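Entry-fusion complex associated protein OPG083 (Vaccinia virus, PDB 6CJ6) forms part of the eleven-protein poxvirus entry fusion complex, which merges viral and cellular membranes and opens a pore for the virion core to enter the host cytoplasm. Local coordinates at residues A[31-39]-A[141-149]. Sequence-based numbering, arbitrary orientation.
Sequences VTCAIHIGE and NTGSAEANC. Unlike the reference sequence in segment 141-149: Ala147 (reference Arg). With MOH (methanol), chain B; EDO (1,2-ethanediol), chain P; MOH (methanol), chain C.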
loop_
_atom_site.group_PDB
_atom_site.type_symbol
_atom_site.label_atom_id
_atom_site.label_comp_id
_atom_site.label_asym_id
_atom_site.label_seq_id
_atom_site.Cartn_x
_atom_site.Cartn_y
_atom_site.Cartn_z
ATOM N N VAL A 31 -3.510 -2.562 18.915
ATOM C CA VAL A 31 -3.788 -1.546 19.921
ATOM C C VAL A 31 -5.078 -0.850 19.514
ATOM O O VAL A 31 -5.806 -1.334 18.639
ATOM C CB VAL A 31 -2.625 -0.549 20.086
ATOM C CG1 VAL A 31 -2.371 -0.292 21.562
ATOM C CG2 VAL A 31 -1.370 -1.070 19.406
ATOM N N THR A 32 -5.378 0.281 20.143
ATOM C CA THR A 32 -6.551 1.056 19.761
ATOM C C THR A 32 -6.272 1.729 18.423
ATOM O O THR A 32 -5.462 2.659 18.348
ATOM C CB THR A 32 -6.861 2.090 20.838
ATOM N N CYS A 33 -6.919 1.245 17.361
ATOM C CA CYS A 33 -6.802 1.880 16.054
ATOM C C CYS A 33 -7.291 3.319 16.147
ATOM O O CYS A 33 -8.490 3.566 16.316
ATOM C CB CYS A 33 -7.604 1.118 14.994
ATOM S SG CYS A 33 -6.969 -0.522 14.561
ATOM N N ALA A 34 -6.364 4.273 16.056
ATOM C CA ALA A 34 -6.726 5.679 16.174
ATOM C C ALA A 34 -7.530 6.172 14.981
ATOM O O ALA A 34 -8.243 7.174 15.102
ATOM C CB ALA A 34 -5.467 6.530 16.342
ATOM N N ILE A 35 -7.432 5.495 13.839
ATOM C CA ILE A 35 -8.121 5.902 12.622
ATOM C C ILE A 35 -8.636 4.653 11.918
ATOM O O ILE A 35 -8.104 3.553 12.092
ATOM C CB ILE A 35 -7.205 6.748 11.702
ATOM C CG1 ILE A 35 -8.033 7.722 10.862
ATOM C CG2 ILE A 35 -6.366 5.855 10.802
ATOM C CD1 ILE A 35 -7.204 8.638 9.990
ATOM N N HIS A 36 -9.695 4.828 11.130
ATOM C CA HIS A 36 -10.299 3.736 10.381
ATOM C C HIS A 36 -10.553 4.172 8.946
ATOM O O HIS A 36 -10.736 5.359 8.662
ATOM C CB HIS A 36 -11.618 3.280 11.010
ATOM C CG HIS A 36 -11.453 2.627 12.346
ATOM N ND1 HIS A 36 -11.424 3.341 13.524
ATOM C CD2 HIS A 36 -11.300 1.326 12.689
ATOM C CE1 HIS A 36 -11.265 2.507 14.537
ATOM N NE2 HIS A 36 -11.187 1.278 14.057
ATOM N N ILE A 37 -10.558 3.195 8.044
ATOM C CA ILE A 37 -10.877 3.440 6.641
ATOM C C ILE A 37 -12.395 3.412 6.502
ATOM O O ILE A 37 -13.024 2.368 6.691
ATOM C CB ILE A 37 -10.222 2.402 5.726
ATOM C CG1 ILE A 37 -8.707 2.395 5.923
ATOM C CG2 ILE A 37 -10.570 2.687 4.271
ATOM C CD1 ILE A 37 -8.042 3.699 5.569
ATOM N N GLY A 38 -12.986 4.555 6.176
ATOM C CA GLY A 38 -14.428 4.631 6.077
ATOM C C GLY A 38 -14.919 5.086 4.721
ATOM O O GLY A 38 -16.106 5.373 4.550
ATOM N N GLU A 39 -14.021 5.143 3.741
ATOM C CA GLU A 39 -14.371 5.725 2.452
ATOM C C GLU A 39 -13.300 5.402 1.419
ATOM O O GLU A 39 -12.137 5.789 1.576
ATOM C CB GLU A 39 -14.532 7.236 2.618
ATOM C CG GLU A 39 -15.042 7.985 1.412
ATOM C CD GLU A 39 -15.362 9.429 1.750
ATOM O OE1 GLU A 39 -16.126 9.655 2.715
ATOM O OE2 GLU A 39 -14.837 10.337 1.070
ATOM N N ASN A 141 -5.657 -1.205 6.868
ATOM C CA ASN A 141 -5.590 -0.027 7.721
ATOM C C ASN A 141 -4.645 -0.318 8.878
ATOM O O ASN A 141 -4.842 -1.292 9.612
ATOM C CB ASN A 141 -6.974 0.302 8.278
ATOM C CG ASN A 141 -6.937 1.433 9.289
ATOM O OD1 ASN A 141 -6.176 2.390 9.134
ATOM N ND2 ASN A 141 -7.745 1.321 10.340
ATOM N N THR A 142 -3.625 0.522 9.050
ATOM C CA THR A 142 -2.743 0.411 10.205
ATOM C C THR A 142 -3.013 1.479 11.258
ATOM O O THR A 142 -2.144 1.746 12.095
ATOM C CB THR A 142 -1.270 0.405 9.797
ATOM O OG1 THR A 142 -0.986 1.553 8.985
ATOM C CG2 THR A 142 -0.930 -0.884 9.056
ATOM N N GLY A 143 -4.198 2.083 11.245
ATOM C CA GLY A 143 -4.564 3.021 12.286
ATOM C C GLY A 143 -3.742 4.285 12.330
ATOM O O GLY A 143 -3.714 4.960 13.361
ATOM N N SER A 144 -3.068 4.626 11.239
ATOM C CA SER A 144 -2.324 5.870 11.133
ATOM C C SER A 144 -2.695 6.538 9.822
ATOM O O SER A 144 -2.703 5.888 8.773
ATOM C CB SER A 144 -0.820 5.607 11.165
ATOM O OG SER A 144 -0.107 6.693 10.619
ATOM N N ALA A 145 -3.009 7.832 9.884
ATOM C CA ALA A 145 -3.312 8.566 8.663
ATOM C C ALA A 145 -2.089 8.661 7.760
ATOM O O ALA A 145 -2.206 8.579 6.532
ATOM C CB ALA A 145 -3.846 9.957 9.001
ATOM N N GLU A 146 -0.903 8.826 8.348
ATOM C CA GLU A 146 0.296 8.969 7.528
ATOM C C GLU A 146 0.701 7.643 6.898
ATOM O O GLU A 146 1.135 7.608 5.739
ATOM C CB GLU A 146 1.443 9.605 8.326
ATOM C CG GLU A 146 1.514 9.217 9.796
ATOM C CD GLU A 146 0.552 10.011 10.671
ATOM O OE1 GLU A 146 0.708 11.246 10.775
ATOM O OE2 GLU A 146 -0.369 9.399 11.248
ATOM N N ALA A 147 0.553 6.537 7.632
ATOM C CA ALA A 147 0.867 5.231 7.056
ATOM C C ALA A 147 -0.146 4.837 5.988
ATOM O O ALA A 147 0.229 4.285 4.948
ATOM C CB ALA A 147 0.949 4.167 8.150
ATOM N N ASN A 148 -1.433 5.106 6.227
ATOM C CA ASN A 148 -2.438 4.859 5.195
ATOM C C ASN A 148 -2.150 5.682 3.944
ATOM O O ASN A 148 -2.399 5.227 2.821
ATOM C CB ASN A 148 -3.836 5.178 5.723
ATOM C CG ASN A 148 -4.342 4.151 6.718
ATOM O OD1 ASN A 148 -3.815 3.043 6.814
ATOM N ND2 ASN A 148 -5.389 4.511 7.451
ATOM N N CYS A 149 -1.638 6.902 4.122
ATOM C CA CYS A 149 -1.211 7.701 2.978
ATOM C C CYS A 149 -0.094 7.009 2.211
ATOM O O CYS A 149 -0.050 7.062 0.975
ATOM C CB CYS A 149 -0.743 9.076 3.448
ATOM S SG CYS A 149 0.302 9.954 2.261
HETATM C C MOH B . -0.092 0.789 6.225
HETATM O O MOH B . -1.325 1.410 5.924
HETATM C C1 EDO P . -9.521 -2.966 15.804
HETATM O O1 EDO P . -8.720 -3.852 15.015
HETATM C C2 EDO P . -9.852 -1.721 14.990
HETATM O O2 EDO P . -10.846 -0.951 15.678
HETATM C C MOH C . -17.616 7.164 6.592
HETATM O O MOH C . -17.673 5.821 7.028
HETATM O O HOH W 1 -3.302 3.076 15.856
#
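Cys33 and Gly143 bring the backbones of 31-39 and 141-149 closest, their CA atoms 4.5 Å apart; between Ile37 CA and Asn141 CA the separation has grown to 6.4 Å. Gly143 turns with positive phi (65°) between the strand ending at Asn141 and the helix that Ser144 N-caps, its OG accepting from Ala147 N. The direct polar link is a nearly straight hydrogen bond (165° at the hydrogen) from Asn141 ND2 to Ile35 O, 2.9 Å long and lying in the amide plane of Asn141. Gly143 CA adds a CA-H...O contact to the same carbonyl. With chi1 at 174°, Asn141 CG stands anti to its backbone N, and OD1 takes two donors from opposite faces of its plane: Gly143 N, closing an Asx turn, and Asn148 ND2 at 2.8 Å. These bonds fix the rotation of the amide, leaving ND2 to donate to Ile35 O and to Asn53. Ile35 fits over the turn, its CG2 3.4 Å from Gly143 C, while the extended CG1 branch carries CD1 to 3.7 Å from Ala145 CB. Ile37 lays CG1 alongside Asn141 CB (3.6 Å) and sends CD1 to Asn148 ND2 (3.4 Å). A water accepts from Ala34 N and also lies close to Gly143 O, linking the two backbones near Cys33 and Gly143. The contact thus joins edge strand 36-41 to the junction of strand 133-141 and helix 145-158. Strand 119-127 pairs with 36-41, and its Gln120 bonds Asn148 and Ala145 O; disulfides Cys33-Cys55 and Cys149-Cys107 tie both segments onward, the latter to helix 102-113.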